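Local coordinates for hypothetical protein ebhA (Staphylococcus aureus, PDB 2DGJ), which probably binds extracellular matrix as a cell wall-associated adhesin, this fragment being part of its rod-like string of three-helix bundles, at residues T19-D24 and N72-L77; A83-L88 and G104-A109; G89-I94 and N121-D126; G127-L132 and G168-Q173. One frame throughout, in Å; residues are numbered along the deposited sequence.

Contact 1: residues T19-D24 and N72-L77; sequences TQKYRD and NGDAKL
Lys21 and Asp74 run side by side and point the same way, at a junction in the string of three-helix bundles where the short helix 20-23 meets the first turn of helix 73-88. Lys21 NZ reaches Asp74 OD1 at 3.1 Å, a salt bridge that arrives from above the carboxylate plane (42° out of it); the same ammonium also bonds to Leu71 O. Gly73 N also donates to Lys21 O at 2.8 Å, in the plane of that carbonyl, so the start of the second helix is held by backbone of the first.

Gln20 CG is anti to the backbone N (chi1 -176°), and the bend at chi2 turns CD toward Gly73, 3.8 Å from its O. The amide NE2 grips two acceptors, both near the amide plane: Asp24 OD2 at 2.7 Å, through its anti lone pair, and Gly73 O at 3.1 Å. The bond to Gly73 O is nearly straight at hydrogen (169°) but approaches from above the carbonyl plane. That oxygen also accepts from Leu77 N, the helical bond, while Asp24 OD2 has a further donor in Val112 N. The backbones also approach closely, Gly73 CA lying 3.5 Å from Asp24 C.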
loop_
_atom_site.group_PDB
_atom_site.type_symbol
_atom_site.label_atom_id
_atom_site.label_comp_id
_atom_site.label_asym_id
_atom_site.label_seq_id
_atom_site.Cartn_x
_atom_site.Cartn_y
_atom_site.Cartn_z
ATOM N N THR A 19 5.102 -10.376 17.258
ATOM C CA THR A 19 5.135 -11.388 16.211
ATOM C C THR A 19 4.300 -11.042 14.987
ATOM O O THR A 19 3.325 -10.293 15.069
ATOM C CB THR A 19 4.658 -12.760 16.735
ATOM O OG1 THR A 19 3.275 -12.678 17.102
ATOM C CG2 THR A 19 5.493 -13.190 17.939
ATOM N N GLN A 20 4.699 -11.613 13.854
ATOM C CA GLN A 20 4.024 -11.424 12.581
ATOM C C GLN A 20 2.657 -12.115 12.633
ATOM O O GLN A 20 1.700 -11.683 11.981
ATOM C CB GLN A 20 4.890 -12.019 11.466
ATOM C CG GLN A 20 4.370 -11.828 10.044
ATOM C CD GLN A 20 3.202 -12.722 9.730
ATOM O OE1 GLN A 20 3.144 -13.861 10.196
ATOM N NE2 GLN A 20 2.266 -12.223 8.925
ATOM N N LYS A 21 2.573 -13.188 13.418
ATOM C CA LYS A 21 1.329 -13.935 13.555
ATOM C C LYS A 21 0.225 -13.012 14.064
ATOM O O LYS A 21 -0.927 -13.109 13.642
ATOM C CB LYS A 21 1.526 -15.113 14.517
ATOM C CG LYS A 21 0.309 -16.013 14.669
ATOM C CD LYS A 21 0.638 -17.269 15.467
ATOM C CE LYS A 21 -0.584 -18.169 15.638
ATOM N NZ LYS A 21 -1.150 -18.629 14.339
ATOM N N TYR A 22 0.589 -12.115 14.973
ATOM C CA TYR A 22 -0.355 -11.163 15.543
ATOM C C TYR A 22 -0.498 -9.972 14.601
ATOM O O TYR A 22 -1.600 -9.642 14.152
ATOM C CB TYR A 22 0.154 -10.673 16.903
ATOM C CG TYR A 22 -0.634 -9.504 17.467
ATOM C CD1 TYR A 22 -1.866 -9.699 18.092
ATOM C CD2 TYR A 22 -0.156 -8.198 17.349
ATOM C CE1 TYR A 22 -2.601 -8.624 18.586
ATOM C CE2 TYR A 22 -0.885 -7.117 17.834
ATOM C CZ TYR A 22 -2.106 -7.334 18.454
ATOM O OH TYR A 22 -2.832 -6.266 18.943
ATOM N N ARG A 23 0.635 -9.338 14.317
ATOM C CA ARG A 23 0.727 -8.172 13.445
ATOM C C ARG A 23 -0.214 -8.199 12.241
ATOM O O ARG A 23 -1.079 -7.333 12.105
ATOM C CB ARG A 23 2.158 -8.031 12.939
ATOM C CG ARG A 23 2.818 -6.697 13.225
ATOM C CD ARG A 23 3.394 -6.638 14.623
ATOM N NE ARG A 23 4.572 -5.778 14.666
ATOM C CZ ARG A 23 4.592 -4.497 14.297
ATOM N NH1 ARG A 23 3.490 -3.897 13.856
ATOM N NH2 ARG A 23 5.727 -3.814 14.370
ATOM N N ASP A 24 -0.034 -9.189 11.369
ATOM C CA ASP A 24 -0.850 -9.313 10.160
ATOM C C ASP A 24 -2.162 -10.068 10.309
ATOM O O ASP A 24 -2.855 -10.301 9.318
ATOM C CB ASP A 24 -0.029 -9.943 9.033
ATOM C CG ASP A 24 1.116 -9.064 8.589
ATOM O OD1 ASP A 24 0.874 -7.856 8.403
ATOM O OD2 ASP A 24 2.247 -9.568 8.423
ATOM N N ASN A 72 -4.233 -15.256 13.010
ATOM C CA ASN A 72 -3.914 -15.885 11.732
ATOM C C ASN A 72 -2.996 -15.091 10.817
ATOM O O ASN A 72 -3.054 -15.238 9.601
ATOM C CB ASN A 72 -5.216 -16.210 10.992
ATOM C CG ASN A 72 -6.038 -14.965 10.675
ATOM O OD1 ASN A 72 -5.934 -13.948 11.360
ATOM N ND2 ASN A 72 -6.873 -15.052 9.644
ATOM N N GLY A 73 -2.142 -14.259 11.401
ATOM C CA GLY A 73 -1.225 -13.476 10.595
ATOM C C GLY A 73 -0.390 -14.359 9.686
ATOM O O GLY A 73 -0.164 -14.030 8.520
ATOM N N ASP A 74 0.061 -15.492 10.213
ATOM C CA ASP A 74 0.871 -16.427 9.442
ATOM C C ASP A 74 0.094 -16.990 8.253
ATOM O O ASP A 74 0.645 -17.158 7.164
ATOM C CB ASP A 74 1.374 -17.561 10.346
ATOM C CG ASP A 74 0.248 -18.258 11.097
ATOM O OD1 ASP A 74 -0.710 -17.571 11.510
ATOM O OD2 ASP A 74 0.327 -19.492 11.284
ATOM N N ALA A 75 -1.190 -17.266 8.460
ATOM C CA ALA A 75 -2.031 -17.793 7.390
ATOM C C ALA A 75 -2.192 -16.706 6.330
ATOM O O ALA A 75 -2.254 -16.987 5.138
ATOM C CB ALA A 75 -3.393 -18.199 7.938
ATOM N N LYS A 76 -2.248 -15.458 6.786
ATOM C CA LYS A 76 -2.392 -14.317 5.888
ATOM C C LYS A 76 -1.115 -14.074 5.102
ATOM O O LYS A 76 -1.158 -13.523 4.001
ATOM C CB LYS A 76 -2.748 -13.055 6.679
ATOM C CG LYS A 76 -4.204 -12.986 7.107
ATOM C CD LYS A 76 -5.117 -12.796 5.899
ATOM C CE LYS A 76 -6.579 -12.656 6.301
ATOM N NZ LYS A 76 -7.466 -12.406 5.119
ATOM N N LEU A 77 0.020 -14.474 5.674
ATOM C CA LEU A 77 1.307 -14.312 5.009
ATOM C C LEU A 77 1.417 -15.312 3.869
ATOM O O LEU A 77 1.903 -14.989 2.791
ATOM C CB LEU A 77 2.457 -14.537 5.992
ATOM C CG LEU A 77 3.874 -14.433 5.411
ATOM C CD1 LEU A 77 4.114 -13.034 4.868
ATOM C CD2 LEU A 77 4.893 -14.761 6.492
#

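Contact 2: residues A83-L88 and G104-A109; sequences AARQNL and GQINQA. With ACY (acetic acid), chain D.
Helices 83-88 and 104-108 run antiparallel, their axes at 173° and 10.2 Å apart at closest, with Ala84 and Ile106 nearest at 7.0 Å between CA atoms. Ile106 points into the interface. Its CD1 touches Ala84 CB at 3.5 Å and, more loosely, Leu88 CD2 at 4.1 Å, while its CG2 branch, anti to the backbone N, turns to the Arg85 side, where it meets Arg85 CG and lies over one face of the guanidinium, offset toward the rim.

This is the packing of two helices of an antiparallel three-helix bundle within the GA module. The third, helix 112-135, lies against the same apolar residues through Val115, on Ala84, and Val118, on Ile106.

At the border of the interface Arg85 and Asn107 cross at about a right angle. The Arg85 chain is extended from CG to NE, and its NE and NH2 both donate to a single atom, Asn107 OD1, at 3.1 and 2.8 Å. Amide and guanidinium planes are 29° apart and the oxygen lies close to the guanidinium plane, a side-on grip that would restrict rotation of both groups. An acetic acid molecule (or acetate), probably from the crystallisation liquor, takes a weak bond from Arg85 NH2 through OXT at 3.2 Å, and Lys81 NZ also bonds to it.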
loop_
_atom_site.group_PDB
_atom_site.type_symbol
_atom_site.label_atom_id
_atom_site.label_comp_id
_atom_site.label_asym_id
_atom_site.label_seq_id
_atom_site.Cartn_x
_atom_site.Cartn_y
_atom_site.Cartn_z
ATOM N N ALA A 83 -0.508 -14.988 -3.549
ATOM C CA ALA A 83 -1.006 -13.942 -4.429
ATOM C C ALA A 83 0.136 -13.344 -5.247
ATOM O O ALA A 83 -0.004 -13.103 -6.444
ATOM C CB ALA A 83 -1.702 -12.851 -3.603
ATOM N N ALA A 84 1.272 -13.123 -4.597
ATOM C CA ALA A 84 2.432 -12.550 -5.265
ATOM C C ALA A 84 2.978 -13.488 -6.332
ATOM O O ALA A 84 3.327 -13.058 -7.433
ATOM C CB ALA A 84 3.516 -12.235 -4.239
ATOM N N ARG A 85 3.050 -14.773 -6.009
ATOM C CA ARG A 85 3.567 -15.746 -6.957
ATOM C C ARG A 85 2.660 -15.808 -8.178
ATOM O O ARG A 85 3.128 -15.902 -9.308
ATOM C CB ARG A 85 3.675 -17.130 -6.308
ATOM C CG ARG A 85 4.575 -17.180 -5.073
ATOM C CD ARG A 85 5.020 -18.609 -4.768
ATOM N NE ARG A 85 5.780 -18.687 -3.522
ATOM C CZ ARG A 85 5.231 -18.772 -2.313
ATOM N NH1 ARG A 85 3.911 -18.794 -2.169
ATOM N NH2 ARG A 85 6.006 -18.794 -1.238
ATOM N N GLN A 86 1.356 -15.734 -7.941
ATOM C CA GLN A 86 0.378 -15.770 -9.018
ATOM C C GLN A 86 0.589 -14.568 -9.926
ATOM O O GLN A 86 0.600 -14.703 -11.149
ATOM C CB GLN A 86 -1.045 -15.754 -8.446
ATOM C CG GLN A 86 -2.143 -15.689 -9.496
ATOM C CD GLN A 86 -2.019 -16.776 -10.546
ATOM O OE1 GLN A 86 -1.803 -17.948 -10.229
ATOM N NE2 GLN A 86 -2.166 -16.394 -11.810
ATOM N N ASN A 87 0.762 -13.397 -9.317
ATOM C CA ASN A 87 0.981 -12.166 -10.066
ATOM C C ASN A 87 2.317 -12.201 -10.803
ATOM O O ASN A 87 2.407 -11.800 -11.959
ATOM C CB ASN A 87 0.972 -10.964 -9.120
ATOM C CG ASN A 87 1.143 -9.648 -9.855
ATOM O OD1 ASN A 87 0.192 -9.110 -10.419
ATOM N ND2 ASN A 87 2.365 -9.129 -9.869
ATOM N N LEU A 88 3.358 -12.672 -10.128
ATOM C CA LEU A 88 4.689 -12.754 -10.724
ATOM C C LEU A 88 4.693 -13.522 -12.043
ATOM O O LEU A 88 5.404 -13.162 -12.987
ATOM C CB LEU A 88 5.651 -13.423 -9.738
ATOM C CG LEU A 88 7.095 -13.622 -10.207
ATOM C CD1 LEU A 88 7.729 -12.276 -10.479
ATOM C CD2 LEU A 88 7.881 -14.370 -9.146
ATOM N N GLY A 104 12.376 -15.328 -5.096
ATOM C CA GLY A 104 13.134 -15.542 -3.880
ATOM C C GLY A 104 12.764 -14.544 -2.803
ATOM O O GLY A 104 12.604 -14.908 -1.639
ATOM N N GLN A 105 12.626 -13.281 -3.192
ATOM C CA GLN A 105 12.264 -12.237 -2.242
ATOM C C GLN A 105 10.861 -12.496 -1.702
ATOM O O GLN A 105 10.555 -12.149 -0.564
ATOM C CB GLN A 105 12.330 -10.858 -2.908
ATOM C CG GLN A 105 13.722 -10.504 -3.418
ATOM C CD GLN A 105 13.787 -9.141 -4.083
ATOM O OE1 GLN A 105 13.048 -8.862 -5.029
ATOM N NE2 GLN A 105 14.678 -8.288 -3.591
ATOM N N ILE A 106 10.013 -13.105 -2.524
ATOM C CA ILE A 106 8.652 -13.428 -2.105
ATOM C C ILE A 106 8.723 -14.505 -1.026
ATOM O O ILE A 106 8.069 -14.410 0.012
ATOM C CB ILE A 106 7.810 -13.967 -3.286
ATOM C CG1 ILE A 106 7.455 -12.826 -4.241
ATOM C CG2 ILE A 106 6.561 -14.657 -2.761
ATOM C CD1 ILE A 106 6.623 -13.265 -5.442
ATOM N N ASN A 107 9.527 -15.533 -1.277
ATOM C CA ASN A 107 9.673 -16.625 -0.324
ATOM C C ASN A 107 10.359 -16.167 0.960
ATOM O O ASN A 107 10.086 -16.692 2.040
ATOM C CB ASN A 107 10.470 -17.779 -0.946
ATOM C CG ASN A 107 9.794 -18.362 -2.177
ATOM O OD1 ASN A 107 8.566 -18.391 -2.272
ATOM N ND2 ASN A 107 10.593 -18.847 -3.119
ATOM N N GLN A 108 11.244 -15.180 0.841
ATOM C CA GLN A 108 11.973 -14.666 1.995
ATOM C C GLN A 108 11.223 -13.604 2.799
ATOM O O GLN A 108 11.626 -13.281 3.915
ATOM C CB GLN A 108 13.330 -14.102 1.563
ATOM C CG GLN A 108 14.508 -15.012 1.873
ATOM C CD GLN A 108 14.447 -16.324 1.124
ATOM O OE1 GLN A 108 14.732 -16.385 -0.073
ATOM N NE2 GLN A 108 14.064 -17.386 1.828
ATOM N N ALA A 109 10.146 -13.063 2.235
ATOM C CA ALA A 109 9.358 -12.038 2.918
ATOM C C ALA A 109 8.737 -12.576 4.208
ATOM O O ALA A 109 8.135 -13.646 4.221
ATOM C CB ALA A 109 8.265 -11.516 1.991
HETATM C C ACY D . 6.753 -19.772 2.009
HETATM O O ACY D . 6.928 -19.322 3.118
HETATM O OXT ACY D . 5.521 -20.131 1.615
HETATM C CH3 ACY D . 7.921 -19.930 1.069
#

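Contact 3: residues G89-I94 and N121-D126; sequences GTLNHI and NANTLD
Asp126 OD1 accepts from His93 N at 2.9 Å on its syn lone pair, and more weakly from Ile94 N at 3.2 Å. The other oxygen, OD2, takes a hydrogen bond from a water (3.0 Å) that itself accepts from Asn92 N, so three successive backbone N-H groups of the loop between helices 73-88 and 96-108 face one carboxylate on helix 112-135. Asp126 CG stands anti to its backbone N (chi1 -174°), which puts CG on the loop side of the helix, 3.5 Å from Leu91 CB.

Around this polar centre the side chains close in. The His93 side chain crosses Asp126 at about a right angle, with the carboxylate at the ring edge and His93 CD2 3.5 Å from OD2. Leu91 lies obliquely across Asp126: its CB is 3.3 Å from OD1, and CD2 goes on to Ala122 CB at 3.8 Å. Ile94 CG2 touches Leu125 CD2, and Leu102 of helix 96-108 meets both Ile94 and Ala122, which ties the loop into the GA module's three-helix bundle. The N-H groups and the water that donate to Asp126 would probably favour its charged form, offsetting the cost of the apolar carbons of Leu91 and Ile94 beside it.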
loop_
_atom_site.group_PDB
_atom_site.type_symbol
_atom_site.label_atom_id
_atom_site.label_comp_id
_atom_site.label_asym_id
_atom_site.label_seq_id
_atom_site.Cartn_x
_atom_site.Cartn_y
_atom_site.Cartn_z
ATOM N N GLY A 89 3.892 -14.581 -12.106
ATOM C CA GLY A 89 3.833 -15.391 -13.308
ATOM C C GLY A 89 3.167 -14.736 -14.503
ATOM O O GLY A 89 3.202 -15.288 -15.600
ATOM N N THR A 90 2.565 -13.569 -14.303
ATOM C CA THR A 90 1.895 -12.861 -15.394
ATOM C C THR A 90 2.784 -11.786 -16.010
ATOM O O THR A 90 2.401 -11.132 -16.983
ATOM C CB THR A 90 0.583 -12.207 -14.918
ATOM O OG1 THR A 90 0.874 -11.191 -13.950
ATOM C CG2 THR A 90 -0.323 -13.249 -14.288
ATOM N N LEU A 91 3.971 -11.606 -15.441
ATOM C CA LEU A 91 4.931 -10.626 -15.939
ATOM C C LEU A 91 5.725 -11.257 -17.088
ATOM O O LEU A 91 6.661 -12.023 -16.860
ATOM C CB LEU A 91 5.868 -10.197 -14.803
ATOM C CG LEU A 91 5.329 -9.207 -13.758
ATOM C CD1 LEU A 91 3.817 -9.326 -13.595
ATOM C CD2 LEU A 91 6.036 -9.459 -12.440
ATOM N N ASN A 92 5.346 -10.921 -18.321
ATOM C CA ASN A 92 5.982 -11.472 -19.520
ATOM C C ASN A 92 7.258 -10.773 -19.993
ATOM O O ASN A 92 7.791 -11.119 -21.044
ATOM C CB ASN A 92 4.994 -11.446 -20.693
ATOM C CG ASN A 92 3.585 -11.823 -20.291
ATOM O OD1 ASN A 92 3.331 -12.936 -19.829
ATOM N ND2 ASN A 92 2.648 -10.894 -20.477
ATOM N N HIS A 93 7.766 -9.810 -19.238
ATOM C CA HIS A 93 8.951 -9.097 -19.699
ATOM C C HIS A 93 10.226 -9.255 -18.892
ATOM O O HIS A 93 11.319 -9.099 -19.436
ATOM C CB HIS A 93 8.590 -7.623 -19.856
ATOM C CG HIS A 93 7.364 -7.406 -20.685
ATOM N ND1 HIS A 93 7.347 -7.565 -22.054
ATOM C CD2 HIS A 93 6.091 -7.104 -20.327
ATOM C CE1 HIS A 93 6.129 -7.372 -22.504
ATOM N NE2 HIS A 93 5.337 -7.091 -21.480
ATOM N N ILE A 94 10.109 -9.562 -17.603
ATOM C CA ILE A 94 11.299 -9.745 -16.782
ATOM C C ILE A 94 12.081 -10.974 -17.250
ATOM O O ILE A 94 11.506 -11.909 -17.813
ATOM C CB ILE A 94 10.940 -9.929 -15.293
ATOM C CG1 ILE A 94 10.000 -11.125 -15.129
ATOM C CG2 ILE A 94 10.305 -8.661 -14.752
ATOM C CD1 ILE A 94 9.687 -11.468 -13.689
ATOM N N ASN A 121 7.290 -4.021 -6.552
ATOM C CA ASN A 121 8.541 -3.831 -7.279
ATOM C C ASN A 121 8.579 -4.702 -8.534
ATOM O O ASN A 121 9.133 -4.301 -9.554
ATOM C CB ASN A 121 9.744 -4.166 -6.394
ATOM C CG ASN A 121 9.864 -3.248 -5.205
ATOM O OD1 ASN A 121 9.217 -2.199 -5.150
ATOM N ND2 ASN A 121 10.704 -3.628 -4.244
ATOM N N ALA A 122 7.990 -5.892 -8.449
ATOM C CA ALA A 122 7.957 -6.818 -9.577
ATOM C C ALA A 122 7.184 -6.230 -10.758
ATOM O O ALA A 122 7.599 -6.360 -11.913
ATOM C CB ALA A 122 7.328 -8.134 -9.145
ATOM N N ASN A 123 6.053 -5.589 -10.468
ATOM C CA ASN A 123 5.242 -4.982 -11.515
ATOM C C ASN A 123 5.944 -3.766 -12.104
ATOM O O ASN A 123 5.893 -3.535 -13.305
ATOM C CB ASN A 123 3.872 -4.561 -10.976
ATOM C CG ASN A 123 3.002 -5.742 -10.612
ATOM O OD1 ASN A 123 3.143 -6.326 -9.542
ATOM N ND2 ASN A 123 2.097 -6.106 -11.512
ATOM N N THR A 124 6.588 -2.987 -11.244
ATOM C CA THR A 124 7.314 -1.802 -11.694
ATOM C C THR A 124 8.468 -2.206 -12.620
ATOM O O THR A 124 8.634 -1.645 -13.709
ATOM C CB THR A 124 7.890 -1.026 -10.494
ATOM O OG1 THR A 124 6.822 -0.556 -9.663
ATOM C CG2 THR A 124 8.713 0.154 -10.970
ATOM N N LEU A 125 9.262 -3.180 -12.182
ATOM C CA LEU A 125 10.400 -3.660 -12.963
ATOM C C LEU A 125 9.918 -4.180 -14.312
ATOM O O LEU A 125 10.485 -3.855 -15.350
ATOM C CB LEU A 125 11.129 -4.777 -12.214
ATOM C CG LEU A 125 12.404 -5.288 -12.886
ATOM C CD1 LEU A 125 13.474 -4.201 -12.857
ATOM C CD2 LEU A 125 12.886 -6.542 -12.172
ATOM N N ASP A 126 8.864 -4.988 -14.293
ATOM C CA ASP A 126 8.304 -5.539 -15.521
ATOM C C ASP A 126 7.832 -4.400 -16.420
ATOM O O ASP A 126 7.983 -4.452 -17.640
ATOM C CB ASP A 126 7.122 -6.457 -15.207
ATOM C CG ASP A 126 6.602 -7.177 -16.436
ATOM O OD1 ASP A 126 7.312 -8.072 -16.945
ATOM O OD2 ASP A 126 5.491 -6.846 -16.902
HETATM O O HOH W 1 3.943 -8.567 -18.804
#

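Contact 4: residues G127-L132 and G168-Q173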
loop_
_atom_site.group_PDB
_atom_site.type_symbol
_atom_site.label_atom_id
_atom_site.label_comp_id
_atom_site.label_asym_id
_atom_site.label_seq_id
_atom_site.Cartn_x
_atom_site.Cartn_y
_atom_site.Cartn_z
ATOM N N GLY A 127 7.245 -3.374 -15.810
ATOM C CA GLY A 127 6.768 -2.241 -16.580
ATOM C C GLY A 127 7.918 -1.552 -17.289
ATOM O O GLY A 127 7.802 -1.156 -18.445
ATOM N N ALA A 128 9.038 -1.411 -16.588
ATOM C CA ALA A 128 10.221 -0.769 -17.150
ATOM C C ALA A 128 10.817 -1.623 -18.265
ATOM O O ALA A 128 11.213 -1.102 -19.310
ATOM C CB ALA A 128 11.247 -0.539 -16.053
HETATM N N MSE A 129 10.881 -2.931 -18.039
HETATM C CA MSE A 129 11.405 -3.853 -19.039
HETATM C C MSE A 129 10.540 -3.738 -20.288
HETATM O O MSE A 129 11.045 -3.734 -21.408
HETATM C CB MSE A 129 11.364 -5.291 -18.521
HETATM C CG MSE A 129 12.404 -5.613 -17.463
HETATM SE SE MSE A 129 14.201 -5.605 -18.176
HETATM C CE MSE A 129 14.233 -7.386 -18.927
ATOM N N ASN A 130 9.232 -3.634 -20.081
ATOM C CA ASN A 130 8.288 -3.511 -21.183
ATOM C C ASN A 130 8.601 -2.254 -21.985
ATOM O O ASN A 130 8.543 -2.255 -23.215
ATOM C CB ASN A 130 6.862 -3.435 -20.635
ATOM C CG ASN A 130 5.812 -3.431 -21.731
ATOM O OD1 ASN A 130 4.971 -2.539 -21.796
ATOM N ND2 ASN A 130 5.854 -4.436 -22.597
ATOM N N SER A 131 8.932 -1.181 -21.277
ATOM C CA SER A 131 9.251 0.084 -21.919
ATOM C C SER A 131 10.546 -0.024 -22.718
ATOM O O SER A 131 10.632 0.450 -23.853
ATOM C CB SER A 131 9.380 1.190 -20.872
ATOM O OG SER A 131 8.145 1.437 -20.218
ATOM N N LEU A 132 11.551 -0.660 -22.123
ATOM C CA LEU A 132 12.835 -0.826 -22.789
ATOM C C LEU A 132 12.667 -1.681 -24.035
ATOM O O LEU A 132 13.324 -1.446 -25.047
ATOM C CB LEU A 132 13.848 -1.482 -21.851
ATOM C CG LEU A 132 15.252 -1.721 -22.418
ATOM C CD1 LEU A 132 15.819 -0.425 -22.963
ATOM C CD2 LEU A 132 16.156 -2.274 -21.329
ATOM N N GLY A 168 20.857 -7.034 -24.332
ATOM C CA GLY A 168 21.495 -7.880 -23.336
ATOM C C GLY A 168 20.666 -7.930 -22.067
ATOM O O GLY A 168 20.523 -8.988 -21.446
ATOM N N ILE A 169 20.116 -6.785 -21.679
ATOM C CA ILE A 169 19.277 -6.690 -20.487
ATOM C C ILE A 169 17.946 -7.415 -20.715
ATOM O O ILE A 169 17.383 -8.022 -19.805
ATOM C CB ILE A 169 18.990 -5.206 -20.153
ATOM C CG1 ILE A 169 20.263 -4.531 -19.645
ATOM C CG2 ILE A 169 17.857 -5.095 -19.137
ATOM C CD1 ILE A 169 20.119 -3.037 -19.417
ATOM N N LEU A 170 17.455 -7.344 -21.948
ATOM C CA LEU A 170 16.181 -7.948 -22.322
ATOM C C LEU A 170 16.158 -9.470 -22.451
ATOM O O LEU A 170 15.166 -10.105 -22.097
ATOM C CB LEU A 170 15.697 -7.312 -23.631
ATOM C CG LEU A 170 14.576 -6.268 -23.578
ATOM C CD1 LEU A 170 14.516 -5.598 -22.219
ATOM C CD2 LEU A 170 14.806 -5.248 -24.681
ATOM N N ASN A 171 17.236 -10.053 -22.971
ATOM C CA ASN A 171 17.290 -11.503 -23.152
ATOM C C ASN A 171 16.863 -12.223 -21.868
ATOM O O ASN A 171 17.559 -12.182 -20.851
ATOM C CB ASN A 171 18.701 -11.940 -23.557
ATOM C CG ASN A 171 18.740 -13.373 -24.058
ATOM O OD1 ASN A 171 18.416 -14.307 -23.327
ATOM N ND2 ASN A 171 19.123 -13.552 -25.318
ATOM N N LYS A 172 15.712 -12.883 -21.926
ATOM C CA LYS A 172 15.174 -13.588 -20.771
ATOM C C LYS A 172 16.035 -14.765 -20.321
ATOM O O LYS A 172 16.113 -15.066 -19.127
ATOM C CB LYS A 172 13.754 -14.078 -21.078
ATOM C CG LYS A 172 12.755 -12.977 -21.391
ATOM C CD LYS A 172 11.369 -13.551 -21.616
ATOM C CE LYS A 172 10.375 -12.465 -21.963
ATOM N NZ LYS A 172 9.015 -13.016 -22.208
ATOM N N GLN A 173 16.683 -15.428 -21.273
ATOM C CA GLN A 173 17.511 -16.580 -20.950
ATOM C C GLN A 173 18.866 -16.250 -20.348
ATOM O O GLN A 173 19.338 -16.952 -19.451
ATOM C CB GLN A 173 17.730 -17.447 -22.193
ATOM C CG GLN A 173 16.592 -18.413 -22.501
ATOM C CD GLN A 173 16.955 -19.411 -23.594
ATOM O OE1 GLN A 173 17.121 -19.044 -24.760
ATOM N NE2 GLN A 173 17.085 -20.678 -23.218
#
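Met129 CE meets a flat backbone group, the Ile169 peptide, lying 3.3 Å from Ile169 O and well off the peptide plane; none of the four touching side chains carries a ring, an amide or a charge. Met129 is selenomethionine. Its chain bends at chi2 (-68°), which places the selenium, and at chi3 (-82°), which places CE. The selenium rests 3.8 Å from Ile169 CG2 as the two side chains cross obliquely, whereas Met129 and Leu170 slide past each other in opposite directions, CE to CD1 at 3.8 Å.

One turn further on, Leu132 works on the same two partners. Its CD2 branch is 3.8 Å from Leu170 CD1 and 4.0 Å from Ile169 CG2, Leu132 crossing Ile169 at about a right angle. Leu170 CD1 and Ile169 CG2 therefore each touch both Met129 and Leu132.

These contacts join helix 112-135 to the end of helix 153-170 in the FIVAR domain. Helix 180-194 completes the three-helix packing, with Ala186 against Ile169 and Leu187 against Ser131. No hydrogen bond crosses between the two segments, so the contact rests on dispersion and on burial of apolar surface, and any selectivity probably lies in the shape fit of the Leu and Ile branches with the Met129 side chain, here carrying selenium.

How the contacts relate
The four contacts follow the long axis of the rod, with centres of contacts 1 and 4 about 35 Å apart. Contacts 1 and 2 share helix 73-88, and contacts 3 and 4 share helix 112-135. Contact 1 closes before the others open, while contacts 2 and 3 interleave along the chain inside the GA module, their centres about 12 Å apart. Contact 4 lies in the following FIVAR domain, about 10 Å from contact 3 between centres, and Lys172 NZ probably hydrogen-bonds to Asn92 O. Helix 112-135 thus runs unbroken from one bundle into the next, consistent with a continuous string of helical bundles.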